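Local coordinates for protein ABC transporter (Thermotoga maritima, PDB 1JI0) that binds ATP and probably hydrolyses it to power the uptake of branched-chain amino acids, as the nucleotide-binding subunit of an ABC transporter, at residues 179-182 / 183-187. Sequence-based numbering, arbitrary orientation.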
loop_
_atom_site.group_PDB
_atom_site.type_symbol
_atom_site.label_atom_id
_atom_site.label_comp_id
_atom_site.label_asym_id
_atom_site.label_seq_id
_atom_site.Cartn_x
_atom_site.Cartn_y
_atom_site.Cartn_z
ATOM N N PHE A 179 2.283 9.743 -6.246
ATOM C CA PHE A 179 2.231 8.722 -7.286
ATOM C C PHE A 179 3.527 8.552 -8.047
ATOM O O PHE A 179 3.853 7.456 -8.491
ATOM C CB PHE A 179 1.072 9.007 -8.247
ATOM C CG PHE A 179 -0.270 8.657 -7.677
ATOM C CD1 PHE A 179 -0.523 7.364 -7.219
ATOM C CD2 PHE A 179 -1.270 9.615 -7.571
ATOM C CE1 PHE A 179 -1.755 7.032 -6.662
ATOM C CE2 PHE A 179 -2.501 9.301 -7.018
ATOM C CZ PHE A 179 -2.747 8.002 -6.559
ATOM N N GLU A 180 4.276 9.635 -8.202
ATOM C CA GLU A 180 5.553 9.553 -8.895
ATOM C C GLU A 180 6.548 8.774 -8.028
ATOM O O GLU A 180 7.325 7.970 -8.530
ATOM C CB GLU A 180 6.062 10.969 -9.192
ATOM C CG GLU A 180 7.547 11.088 -9.386
ATOM C CD GLU A 180 7.962 12.503 -9.772
ATOM O OE1 GLU A 180 7.453 13.469 -9.153
ATOM O OE2 GLU A 180 8.801 12.643 -10.688
ATOM N N VAL A 181 6.512 8.998 -6.719
ATOM C CA VAL A 181 7.417 8.290 -5.813
ATOM C C VAL A 181 7.061 6.797 -5.780
ATOM O O VAL A 181 7.937 5.931 -5.725
ATOM C CB VAL A 181 7.370 8.912 -4.384
ATOM C CG1 VAL A 181 6.772 7.946 -3.379
ATOM C CG2 VAL A 181 8.783 9.308 -3.962
ATOM N N ILE A 182 5.770 6.499 -5.832
ATOM C CA ILE A 182 5.314 5.112 -5.843
ATOM C C ILE A 182 5.913 4.416 -7.071
ATOM O O ILE A 182 6.327 3.256 -7.013
ATOM C CB ILE A 182 3.761 5.063 -5.863
ATOM C CG1 ILE A 182 3.234 5.424 -4.470
ATOM C CG2 ILE A 182 3.262 3.688 -6.301
ATOM C CD1 ILE A 182 1.730 5.629 -4.375
ATOM N N GLN A 183 5.992 5.145 -8.178
ATOM C CA GLN A 183 6.547 4.602 -9.418
ATOM C C GLN A 183 8.057 4.364 -9.286
ATOM O O GLN A 183 8.579 3.330 -9.713
ATOM C CB GLN A 183 6.252 5.570 -10.568
ATOM C CG GLN A 183 6.452 4.982 -11.934
ATOM C CD GLN A 183 5.861 5.858 -13.011
ATOM O OE1 GLN A 183 6.328 6.976 -13.242
ATOM N NE2 GLN A 183 4.821 5.362 -13.676
ATOM N N LYS A 184 8.752 5.324 -8.685
ATOM C CA LYS A 184 10.188 5.216 -8.469
ATOM C C LYS A 184 10.513 4.034 -7.555
ATOM O O LYS A 184 11.511 3.344 -7.752
ATOM C CB LYS A 184 10.724 6.496 -7.834
ATOM C CG LYS A 184 10.514 7.740 -8.678
ATOM C CD LYS A 184 11.074 8.968 -7.973
ATOM C CE LYS A 184 10.920 10.214 -8.830
ATOM N NZ LYS A 184 11.570 11.393 -8.183
ATOM N N ILE A 185 9.674 3.816 -6.548
ATOM C CA ILE A 185 9.876 2.709 -5.617
ATOM C C ILE A 185 9.744 1.396 -6.376
ATOM O O ILE A 185 10.577 0.502 -6.238
ATOM C CB ILE A 185 8.836 2.753 -4.473
ATOM C CG1 ILE A 185 9.104 3.970 -3.590
ATOM C CG2 ILE A 185 8.887 1.457 -3.651
ATOM C CD1 ILE A 185 8.033 4.231 -2.572
ATOM N N ASN A 186 8.697 1.287 -7.190
ATOM C CA ASN A 186 8.464 0.079 -7.969
ATOM C C ASN A 186 9.557 -0.169 -8.995
ATOM O O ASN A 186 9.882 -1.314 -9.290
ATOM C CB ASN A 186 7.125 0.151 -8.698
ATOM C CG ASN A 186 6.854 -1.097 -9.528
ATOM O OD1 ASN A 186 6.682 -2.190 -8.987
ATOM N ND2 ASN A 186 6.835 -0.942 -10.841
ATOM N N GLN A 187 10.106 0.903 -9.556
ATOM C CA GLN A 187 11.172 0.773 -10.549
ATOM C C GLN A 187 12.425 0.149 -9.939
ATOM O O GLN A 187 13.294 -0.346 -10.657
ATOM C CB GLN A 187 11.484 2.143 -11.166
ATOM C CG GLN A 187 10.379 2.626 -12.110
ATOM C CD GLN A 187 10.547 4.072 -12.561
ATOM O OE1 GLN A 187 9.825 4.542 -13.446
ATOM N NE2 GLN A 187 11.494 4.787 -11.952
HETATM O O HOH W 1 10.915 14.094 -9.237
#
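An i to i+4 salt bridge on helix 172-187 pairs Glu180 with Lys184, whose side chain also touches Leu125 of helix 114-125. It is long, with Glu180 OE2 3.9 Å from Lys184 NZ. One water closes the gap: it donates to Glu180 OE2 at 2.9 Å and accepts from Lys184 NZ at 3.0 Å. The aliphatic parts touch nearer the helix, behind the charged ends, Glu180 CG lying 3.5 Å from Lys184 CE. Lys184 CG stands beside its own backbone N (chi1 -61°), and the fully extended chain beyond it runs back past the carbonyl O of Glu180 to the carboxylate. With an alanine here, the Glu180 carboxylate would probably lose this nearby positive charge, and the bridging water its lysine partner. The helix is the crossover of a beta-alpha-beta unit between strands 160-164 and 192-196 in the P-loop NTPase core. Its backbone bonds are regular, as in Ile185 N to Val181 O at 2.9 Å. One turn apart on a buried side, Val181 CG1 meets Ile185 CD1 at 4.0 Å, and Val181 also packs on Leu125. Phe179 and Ile182 turn their side chains to Leu194 of strand 192-196.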